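Local coordinates for protein mariner Mos1 transposase (Drosophila mauritiana, PDB 4MDB) that mediates cut-and-paste transposition of the Mos1 element, here as its RNase H-fold catalytic domain with bound magnesium and the inhibitor raltegravir, at residues L20-R25 with E149-A154; K69-C74 with D181-V186; Q101-L106 with R137-T142. The protein carries 1 engineered substitution. All coordinates share one frame; numbering follows the deposited sequence.

Contact 1 of 3, residues L20-R25 with E149-A154; sequences LSRYKR and EVLPHA
Arg22 and Glu149 form a two-pronged salt bridge in which each carboxylate oxygen takes its own guanidinium nitrogen. NH1 of Arg22 donates to OE1 of Glu149 over 2.7 Å, and NH2 of Arg22 donates to OE2 of Glu149 over 2.8 Å. The two bonds are not equivalent. The NH2 bond is nearly straight, with an N-H...O angle of 170°; it lies in the guanidinium plane and meets the syn lone pair of OE2. The NH1 bond is more bent, at 149°, and leaves both planes at a tilt, although OE1 is still met on its syn side. The flat groups are nonetheless nearly coplanar, 18° apart, and CD of Glu149 lies in the guanidinium plane, at its NH1/NH2 edge; two bonds restrict rotation of either group.

Both side chains reach the meeting point fully extended and from opposite directions. The Arg22 chain is extended from CG to NE, which carries the guanidinium well clear of the helix; this explains how segments whose closest CA atoms, those of Arg22 and Leu151, are 11.3 Å apart can still bond.

Packing is slight beside this: CD1 of Leu151 approaches NH1 of Arg22 obliquely at 3.9 Å, and the segments bury 110 Å² in all. Around the pair, Phe28 makes a cation-pi contact with Arg22, while Ile125 of the neighbouring strand touches Arg22, Glu149 and Leu151. The arrangement ties the last turn of helix 6-25 to edge strand 149-150 of the RNase H-like sheet that characterises DDE/D transposase catalytic domains.

Contact 2 of 3, residues K69-C74 with D181-V186; sequences KKTMLC and DSYESV
Van der Waals contact joins Thr71 to Tyr183 and Val186, for no hydrogen bond crosses between the segments. OG1 of Thr71 lies 4.0 Å from both CD2 and CE2 of Tyr183, approaching the ring obliquely, and the two side chains cross at about a right angle. The methyl branch turns to the helix as well: CG2 of Thr71 is 4.5 Å from CG1 of Val186, a loose touch. With chi1 at 172°, OG1 is anti to the backbone N and CG2 falls between N and the carbonyl carbon, so the two branches serve different partners three residues apart. The buried surface is 106 Å², over half of it on Thr71.

This is a helix-on-sheet contact of the RNase H-like fold: the first turn of helix 183-196 lies against strand 69-78, which is flanked in the sheet by 32-42 and 81-87. Val186 accordingly also touches Ile40 and Leu87 of those neighbours.

The polar ends look elsewhere. Thr71 OG1 is hydrogen-bonded to the carbonyl of Leu88, and Tyr183 OH to that of Leu87, which brings the two hydroxyls to consecutive carbonyls, Leu87 being the last residue of strand 81-87 and Leu88 just after it.

Hydrogen bonds within 181-186 organise the helix start. Ser182 is the N-cap, its OG accepting a capping bond from Ser185 N at 3.0 Å with an N-H...O angle of 137°. In return Ser185 OG donates to Ser182 O over 2.7 Å, and Asp181 N adds a weak, 3.4 Å bond to Ser185 OG.

Contact 3 of 3, residues Q101-L106 with R137-T142; sequences QQLINL and RAVRDT
Helix 101-106 and helix 137-142 run nearly parallel, their N-to-C directions 18° apart and their axes 10.3 Å from each other at closest approach. The nearest CA atoms, those of Leu103 and Thr142, are 7.8 Å apart, so side chains rather than backbones fill the interface. Each segment is regular helix: Asn105 N bonds to Gln101 O, Leu106 N to Gln102 O, and Thr142 N to Ala138 O.

Leu103 supplies the principal apolar contact. Its CD1 lies 3.9 Å from CG1 of Val139, the two side chains crossing at about a right angle, and the same methyl is 4.3 Å from CG2 of Thr142. One leucine branch is thus shared by two residues nearly one helical turn apart. At the outer margin CG1 of the exposed Ile104 meets CG2 of Thr142 at 4.2 Å, again with the side chains crossed. The pairing buries 150 Å², mostly on Leu103 and Thr142.

In the RNase H-like fold this is a layer of helices packed against the sheet: Leu103 reaches Phe126 of strand 125-127, and Leu106 touches Phe126, Ile83 and Trp76, which lie on three strands of the sheet. The active site is near but separate, Val139 being about 10 Å from the metal ligand Asp129, side chain to side chain.

Thr142 divides its branches between tasks. With OG1 beside the backbone N (chi1 -69°), CG2 falls anti to that N and is presented to Leu103 and Ile104, whereas OG1 is hydrogen-bonded to Gln100 NE2 from the earlier turn of the facing helix. On the outer surface Gln101 NE2 donates to Asn105 OD1 over 3.2 Å; the donor lies above the carbonyl plane of Asn105, although the acceptor is in the amide plane of Gln101.

In the fold
Within one RNase H-like catalytic domain, contact 1 joins a helix to edge strand 149-150, contact 2 a helix to strand 69-78, and contact 3 a helix to a helix. Contacts 1 and 2 reach the same mixed sheet on opposite sides of the chain's centre, about 34 Å apart between centres. Along the chain their segments alternate, so the two closures cross, and contact 3 is nested inside both. Its centre lies about 22 Å from that of contact 1 and about 23 Å from that of contact 2, which it touches where Cys74 packs on Gln102. Helix 137-146 precedes strand 149-150, linking contacts 3 and 1. Asp36 on strand 32-42, Asp129 just after strand 125-127 and Asp164 in helix 162-175 bind the magnesium ions, so the contacts join parts of the scaffold carrying the DDD site.

Contact 1 of 3, residues L20-R25 with E149-A154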
loop_
_atom_site.group_PDB
_atom_site.type_symbol
_atom_site.label_atom_id
_atom_site.label_comp_id
_atom_site.label_asym_id
_atom_site.label_seq_id
_atom_site.Cartn_x
_atom_site.Cartn_y
_atom_site.Cartn_z
ATOM N N LEU A 20 4.191 15.442 7.870
ATOM C CA LEU A 20 5.120 15.528 9.002
ATOM C C LEU A 20 4.626 16.472 10.037
ATOM O O LEU A 20 4.646 16.138 11.234
ATOM C CB LEU A 20 6.521 15.985 8.535
ATOM C CG LEU A 20 7.653 15.765 9.540
ATOM C CD1 LEU A 20 7.864 14.290 9.903
ATOM C CD2 LEU A 20 8.920 16.296 8.830
ATOM N N SER A 21 4.087 17.611 9.615
ATOM C CA SER A 21 3.526 18.561 10.589
ATOM C C SER A 21 2.260 18.025 11.283
ATOM O O SER A 21 2.057 18.202 12.481
ATOM C CB SER A 21 3.294 19.950 10.016
ATOM O OG SER A 21 2.266 19.920 9.104
ATOM N N ARG A 22 1.430 17.330 10.540
ATOM C CA ARG A 22 0.291 16.612 11.162
ATOM C C ARG A 22 0.789 15.598 12.162
ATOM O O ARG A 22 0.288 15.518 13.281
ATOM C CB ARG A 22 -0.579 15.899 10.129
ATOM C CG ARG A 22 -1.721 15.087 10.812
ATOM C CD ARG A 22 -2.597 14.554 9.743
ATOM N NE ARG A 22 -3.664 13.689 10.278
ATOM C CZ ARG A 22 -4.602 13.131 9.511
ATOM N NH1 ARG A 22 -4.546 13.275 8.205
ATOM N NH2 ARG A 22 -5.535 12.394 10.051
ATOM N N TYR A 23 1.762 14.780 11.775
ATOM C CA TYR A 23 2.317 13.739 12.628
ATOM C C TYR A 23 2.802 14.305 13.922
ATOM O O TYR A 23 2.560 13.723 14.951
ATOM C CB TYR A 23 3.396 12.949 11.906
ATOM C CG TYR A 23 4.213 12.046 12.782
ATOM C CD1 TYR A 23 3.704 10.823 13.280
ATOM C CD2 TYR A 23 5.473 12.438 13.192
ATOM C CE1 TYR A 23 4.453 10.009 14.104
ATOM C CE2 TYR A 23 6.222 11.637 14.035
ATOM C CZ TYR A 23 5.736 10.445 14.506
ATOM O OH TYR A 23 6.556 9.718 15.321
ATOM N N LYS A 24 3.476 15.449 13.833
ATOM C CA LYS A 24 4.050 16.066 15.042
ATOM C C LYS A 24 2.962 16.546 15.986
ATOM O O LYS A 24 3.151 16.470 17.205
ATOM C CB LYS A 24 5.011 17.173 14.627
ATOM C CG LYS A 24 6.264 16.536 14.004
ATOM C CD LYS A 24 7.256 17.580 13.575
ATOM C CE LYS A 24 8.607 16.995 13.178
ATOM N NZ LYS A 24 9.201 17.988 12.243
ATOM N N ARG A 25 1.853 17.043 15.456
ATOM C CA ARG A 25 0.738 17.488 16.290
ATOM C C ARG A 25 0.113 16.249 16.949
ATOM O O ARG A 25 -0.105 16.254 18.137
ATOM C CB ARG A 25 -0.313 18.263 15.512
ATOM C CG ARG A 25 0.022 19.732 15.249
ATOM C CD ARG A 25 -1.049 20.526 14.471
ATOM N NE ARG A 25 -0.863 20.498 13.012
ATOM C CZ ARG A 25 -1.522 19.734 12.131
ATOM N NH1 ARG A 25 -1.227 19.836 10.821
ATOM N NH2 ARG A 25 -2.473 18.880 12.526
ATOM N N GLU A 149 -10.345 8.322 5.441
ATOM C CA GLU A 149 -9.574 9.502 5.109
ATOM C C GLU A 149 -8.473 9.119 4.120
ATOM O O GLU A 149 -7.618 8.299 4.454
ATOM C CB GLU A 149 -8.973 10.047 6.394
ATOM C CG GLU A 149 -8.375 11.382 6.060
ATOM C CD GLU A 149 -7.547 11.992 7.144
ATOM O OE1 GLU A 149 -6.838 12.990 6.743
ATOM O OE2 GLU A 149 -7.560 11.498 8.296
ATOM N N VAL A 150 -8.457 9.749 2.945
ATOM C CA VAL A 150 -7.482 9.444 1.929
ATOM C C VAL A 150 -6.278 10.388 2.078
ATOM O O VAL A 150 -6.388 11.626 2.018
ATOM C CB VAL A 150 -8.104 9.498 0.545
ATOM C CG1 VAL A 150 -7.066 9.213 -0.526
ATOM C CG2 VAL A 150 -9.222 8.490 0.480
ATOM N N LEU A 151 -5.141 9.801 2.366
ATOM C CA LEU A 151 -3.923 10.553 2.570
ATOM C C LEU A 151 -3.376 11.014 1.231
ATOM O O LEU A 151 -3.471 10.335 0.247
ATOM C CB LEU A 151 -2.948 9.619 3.336
ATOM C CG LEU A 151 -2.214 10.114 4.533
ATOM C CD1 LEU A 151 -2.984 10.844 5.636
ATOM C CD2 LEU A 151 -1.276 9.071 5.085
ATOM N N PRO A 152 -2.796 12.239 1.197
ATOM C CA PRO A 152 -2.126 12.730 0.015
ATOM C C PRO A 152 -0.915 11.865 -0.292
ATOM O O PRO A 152 -0.300 11.352 0.626
ATOM C CB PRO A 152 -1.643 14.113 0.423
ATOM C CG PRO A 152 -1.803 14.222 1.827
ATOM C CD PRO A 152 -2.798 13.183 2.306
ATOM N N HIS A 153 -0.671 11.672 -1.556
ATOM C CA HIS A 153 0.469 10.925 -2.007
ATOM C C HIS A 153 0.862 11.505 -3.324
ATOM O O HIS A 153 0.071 11.576 -4.232
ATOM C CB HIS A 153 0.140 9.459 -2.163
ATOM C CG HIS A 153 1.321 8.593 -2.424
ATOM N ND1 HIS A 153 2.225 8.275 -1.453
ATOM C CD2 HIS A 153 1.735 7.952 -3.538
ATOM C CE1 HIS A 153 3.175 7.520 -1.955
ATOM N NE2 HIS A 153 2.878 7.283 -3.221
ATOM N N ALA A 154 2.126 11.890 -3.404
ATOM C CA ALA A 154 2.733 12.377 -4.639
ATOM C C ALA A 154 3.061 11.313 -5.664
ATOM O O ALA A 154 3.554 10.221 -5.376
ATOM C CB ALA A 154 4.003 13.131 -4.272
#

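Contact 2 of 3, residues K69-C74 with D181-V186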
loop_
_atom_site.group_PDB
_atom_site.type_symbol
_atom_site.label_atom_id
_atom_site.label_comp_id
_atom_site.label_asym_id
_atom_site.label_seq_id
_atom_site.Cartn_x
_atom_site.Cartn_y
_atom_site.Cartn_z
ATOM N N LYS A 69 3.959 -15.911 -18.240
ATOM C CA LYS A 69 2.711 -15.436 -17.649
ATOM C C LYS A 69 2.958 -14.691 -16.328
ATOM O O LYS A 69 4.022 -14.810 -15.715
ATOM C CB LYS A 69 1.729 -16.589 -17.427
ATOM C CG LYS A 69 0.932 -16.952 -18.678
ATOM C CD LYS A 69 -0.207 -17.898 -18.352
ATOM C CE LYS A 69 -1.406 -17.675 -19.258
ATOM N NZ LYS A 69 -2.574 -18.428 -18.721
ATOM N N LYS A 70 1.960 -13.909 -15.932
ATOM C CA LYS A 70 2.042 -13.132 -14.701
ATOM C C LYS A 70 0.691 -12.898 -14.098
ATOM O O LYS A 70 -0.315 -12.814 -14.795
ATOM C CB LYS A 70 2.768 -11.834 -14.970
ATOM C CG LYS A 70 2.085 -10.997 -16.023
ATOM C CD LYS A 70 2.878 -9.757 -16.395
ATOM C CE LYS A 70 2.102 -8.888 -17.359
ATOM N NZ LYS A 70 2.703 -7.540 -17.350
ATOM N N THR A 71 0.677 -12.728 -12.771
ATOM C CA THR A 71 -0.510 -12.483 -12.007
ATOM C C THR A 71 -0.236 -11.233 -11.141
ATOM O O THR A 71 0.847 -11.032 -10.676
ATOM C CB THR A 71 -0.876 -13.680 -11.103
ATOM O OG1 THR A 71 -1.938 -13.339 -10.222
ATOM C CG2 THR A 71 0.340 -14.155 -10.299
ATOM N N MET A 72 -1.245 -10.408 -10.994
ATOM C CA MET A 72 -1.113 -9.234 -10.178
ATOM C C MET A 72 -1.514 -9.554 -8.745
ATOM O O MET A 72 -2.612 -10.044 -8.457
ATOM C CB MET A 72 -1.990 -8.135 -10.716
ATOM C CG MET A 72 -1.599 -6.777 -10.202
ATOM S SD MET A 72 -2.510 -5.412 -10.931
ATOM C CE MET A 72 -1.882 -5.595 -12.586
ATOM N N LEU A 73 -0.603 -9.227 -7.852
ATOM C CA LEU A 73 -0.874 -9.227 -6.410
ATOM C C LEU A 73 -1.405 -7.851 -6.079
ATOM O O LEU A 73 -0.738 -6.823 -6.384
ATOM C CB LEU A 73 0.330 -9.551 -5.617
ATOM C CG LEU A 73 0.322 -9.376 -4.107
ATOM C CD1 LEU A 73 -0.647 -10.314 -3.429
ATOM C CD2 LEU A 73 1.697 -9.564 -3.604
ATOM N N CYS A 74 -2.517 -7.825 -5.345
ATOM C CA CYS A 74 -3.105 -6.583 -4.823
ATOM C C CYS A 74 -3.200 -6.817 -3.333
ATOM O O CYS A 74 -3.906 -7.720 -2.912
ATOM C CB CYS A 74 -4.463 -6.374 -5.390
ATOM S SG CYS A 74 -4.516 -6.434 -7.223
ATOM N N ASP A 181 4.919 -22.346 -10.648
ATOM C CA ASP A 181 4.387 -23.299 -11.597
ATOM C C ASP A 181 2.964 -22.941 -11.873
ATOM O O ASP A 181 2.501 -23.029 -12.992
ATOM C CB ASP A 181 4.441 -24.700 -10.965
ATOM C CG ASP A 181 4.582 -25.803 -11.985
ATOM O OD1 ASP A 181 5.302 -25.614 -12.994
ATOM O OD2 ASP A 181 3.992 -26.876 -11.748
ATOM N N SER A 182 2.259 -22.557 -10.823
ATOM C CA SER A 182 0.828 -22.365 -10.905
ATOM C C SER A 182 0.399 -21.110 -10.161
ATOM O O SER A 182 1.057 -20.629 -9.223
ATOM C CB SER A 182 0.092 -23.581 -10.325
ATOM O OG SER A 182 0.291 -23.722 -8.915
ATOM N N TYR A 183 -0.727 -20.591 -10.582
ATOM C CA TYR A 183 -1.318 -19.509 -9.877
ATOM C C TYR A 183 -1.415 -19.911 -8.363
ATOM O O TYR A 183 -1.130 -19.086 -7.476
ATOM C CB TYR A 183 -2.633 -19.123 -10.578
ATOM C CG TYR A 183 -3.512 -18.294 -9.741
ATOM C CD1 TYR A 183 -4.153 -18.862 -8.641
ATOM C CD2 TYR A 183 -3.718 -16.938 -10.015
ATOM C CE1 TYR A 183 -4.981 -18.111 -7.827
ATOM C CE2 TYR A 183 -4.573 -16.185 -9.221
ATOM C CZ TYR A 183 -5.178 -16.770 -8.115
ATOM O OH TYR A 183 -6.018 -16.074 -7.269
ATOM N N GLU A 184 -1.707 -21.188 -8.043
ATOM C CA GLU A 184 -1.903 -21.552 -6.628
ATOM C C GLU A 184 -0.615 -21.830 -5.836
ATOM O O GLU A 184 -0.629 -21.834 -4.605
ATOM C CB GLU A 184 -2.957 -22.666 -6.449
ATOM C CG GLU A 184 -3.092 -23.634 -7.606
ATOM C CD GLU A 184 -3.795 -23.038 -8.807
ATOM O OE1 GLU A 184 -4.900 -22.463 -8.632
ATOM O OE2 GLU A 184 -3.242 -23.156 -9.927
ATOM N N SER A 185 0.508 -22.018 -6.506
ATOM C CA SER A 185 1.755 -22.074 -5.777
ATOM C C SER A 185 2.033 -20.648 -5.285
ATOM O O SER A 185 2.492 -20.464 -4.168
ATOM C CB SER A 185 2.943 -22.587 -6.592
ATOM O OG SER A 185 2.922 -22.069 -7.909
ATOM N N VAL A 186 1.761 -19.666 -6.137
ATOM C CA VAL A 186 1.946 -18.262 -5.705
ATOM C C VAL A 186 1.114 -17.959 -4.453
ATOM O O VAL A 186 1.626 -17.440 -3.466
ATOM C CB VAL A 186 1.639 -17.287 -6.845
ATOM C CG1 VAL A 186 1.854 -15.825 -6.412
ATOM C CG2 VAL A 186 2.475 -17.577 -8.072
#

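Contact 3 of 3, residues Q101-L106 with R137-T142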
loop_
_atom_site.group_PDB
_atom_site.type_symbol
_atom_site.label_atom_id
_atom_site.label_comp_id
_atom_site.label_asym_id
_atom_site.label_seq_id
_atom_site.Cartn_x
_atom_site.Cartn_y
_atom_site.Cartn_z
ATOM N N GLN A 101 -14.648 -2.955 -6.157
ATOM C CA GLN A 101 -14.991 -4.201 -5.506
ATOM C C GLN A 101 -13.941 -4.686 -4.483
ATOM O O GLN A 101 -14.272 -5.196 -3.427
ATOM C CB GLN A 101 -15.290 -5.289 -6.542
ATOM C CG GLN A 101 -16.024 -6.434 -5.940
ATOM C CD GLN A 101 -17.315 -5.965 -5.199
ATOM O OE1 GLN A 101 -18.133 -5.188 -5.729
ATOM N NE2 GLN A 101 -17.438 -6.376 -3.952
ATOM N N GLN A 102 -12.668 -4.487 -4.814
ATOM C CA GLN A 102 -11.641 -4.735 -3.876
ATOM C C GLN A 102 -11.775 -3.924 -2.573
ATOM O O GLN A 102 -11.507 -4.483 -1.526
ATOM C CB GLN A 102 -10.303 -4.466 -4.551
ATOM C CG GLN A 102 -9.948 -5.596 -5.553
ATOM C CD GLN A 102 -8.637 -5.345 -6.235
ATOM O OE1 GLN A 102 -8.241 -4.192 -6.407
ATOM N NE2 GLN A 102 -7.945 -6.401 -6.627
ATOM N N LEU A 103 -12.054 -2.652 -2.685
ATOM C CA LEU A 103 -12.176 -1.802 -1.503
ATOM C C LEU A 103 -13.322 -2.287 -0.650
ATOM O O LEU A 103 -13.211 -2.318 0.569
ATOM C CB LEU A 103 -12.345 -0.358 -1.851
ATOM C CG LEU A 103 -11.215 0.373 -2.596
ATOM C CD1 LEU A 103 -11.636 1.762 -2.903
ATOM C CD2 LEU A 103 -9.990 0.394 -1.718
ATOM N N ILE A 104 -14.436 -2.631 -1.317
ATOM C CA ILE A 104 -15.578 -3.199 -0.568
ATOM C C ILE A 104 -15.225 -4.505 0.147
ATOM O O ILE A 104 -15.569 -4.694 1.306
ATOM C CB ILE A 104 -16.801 -3.312 -1.475
ATOM C CG1 ILE A 104 -17.322 -1.910 -1.797
ATOM C CG2 ILE A 104 -17.878 -4.215 -0.848
ATOM C CD1 ILE A 104 -18.220 -1.829 -3.029
ATOM N N ASN A 105 -14.508 -5.422 -0.494
ATOM C CA ASN A 105 -14.076 -6.635 0.130
ATOM C C ASN A 105 -13.057 -6.395 1.252
ATOM O O ASN A 105 -13.063 -7.030 2.245
ATOM C CB ASN A 105 -13.475 -7.542 -0.925
ATOM C CG ASN A 105 -14.501 -7.949 -1.953
ATOM O OD1 ASN A 105 -15.663 -7.857 -1.671
ATOM N ND2 ASN A 105 -14.083 -8.390 -3.143
ATOM N N LEU A 106 -12.166 -5.423 1.042
ATOM C CA LEU A 106 -11.171 -5.071 2.022
ATOM C C LEU A 106 -11.873 -4.586 3.290
ATOM O O LEU A 106 -11.432 -4.912 4.365
ATOM C CB LEU A 106 -10.224 -3.930 1.479
ATOM C CG LEU A 106 -9.358 -3.162 2.523
ATOM C CD1 LEU A 106 -8.387 -4.015 3.254
ATOM C CD2 LEU A 106 -8.455 -2.113 1.787
ATOM N N ARG A 137 -13.919 8.016 -10.739
ATOM C CA ARG A 137 -15.079 8.648 -10.040
ATOM C C ARG A 137 -15.773 7.696 -9.100
ATOM O O ARG A 137 -16.112 8.066 -7.980
ATOM C CB ARG A 137 -16.118 9.223 -11.054
ATOM C CG ARG A 137 -17.309 10.000 -10.433
ATOM C CD ARG A 137 -18.611 9.951 -11.276
ATOM N NE ARG A 137 -19.337 8.688 -11.037
ATOM C CZ ARG A 137 -19.330 7.605 -11.826
ATOM N NH1 ARG A 137 -18.692 7.590 -12.987
ATOM N NH2 ARG A 137 -19.993 6.523 -11.451
ATOM N N ALA A 138 -16.025 6.492 -9.571
ATOM C CA ALA A 138 -16.713 5.464 -8.804
ATOM C C ALA A 138 -15.913 5.034 -7.575
ATOM O O ALA A 138 -16.499 4.726 -6.556
ATOM C CB ALA A 138 -17.026 4.245 -9.636
ATOM N N VAL A 139 -14.591 4.997 -7.688
ATOM C CA VAL A 139 -13.755 4.619 -6.567
ATOM C C VAL A 139 -13.749 5.749 -5.554
ATOM O O VAL A 139 -13.754 5.508 -4.309
ATOM C CB VAL A 139 -12.323 4.314 -7.055
ATOM C CG1 VAL A 139 -11.326 4.306 -5.883
ATOM C CG2 VAL A 139 -12.297 2.969 -7.740
ATOM N N ARG A 140 -13.698 6.998 -6.044
ATOM C CA ARG A 140 -13.668 8.165 -5.136
ATOM C C ARG A 140 -14.979 8.155 -4.338
ATOM O O ARG A 140 -14.957 8.349 -3.127
ATOM C CB ARG A 140 -13.453 9.492 -5.856
ATOM C CG ARG A 140 -12.012 9.693 -6.310
ATOM C CD ARG A 140 -11.844 11.107 -6.836
ATOM N NE ARG A 140 -10.558 11.348 -7.458
ATOM C CZ ARG A 140 -9.700 12.286 -7.082
ATOM N NH1 ARG A 140 -9.975 13.080 -6.046
ATOM N NH2 ARG A 140 -8.549 12.434 -7.734
ATOM N N ASP A 141 -16.049 7.823 -5.019
ATOM C CA ASP A 141 -17.403 7.710 -4.350
ATOM C C ASP A 141 -17.389 6.625 -3.280
ATOM O O ASP A 141 -17.869 6.804 -2.131
ATOM C CB ASP A 141 -18.474 7.397 -5.402
ATOM C CG ASP A 141 -18.820 8.609 -6.289
ATOM O OD1 ASP A 141 -18.213 9.689 -6.066
ATOM O OD2 ASP A 141 -19.669 8.481 -7.225
ATOM N N THR A 142 -16.856 5.485 -3.634
ATOM C CA THR A 142 -16.821 4.368 -2.718
ATOM C C THR A 142 -15.984 4.710 -1.456
ATOM O O THR A 142 -16.332 4.346 -0.305
ATOM C CB THR A 142 -16.291 3.098 -3.430
ATOM O OG1 THR A 142 -17.272 2.674 -4.392
ATOM C CG2 THR A 142 -15.952 1.994 -2.479
#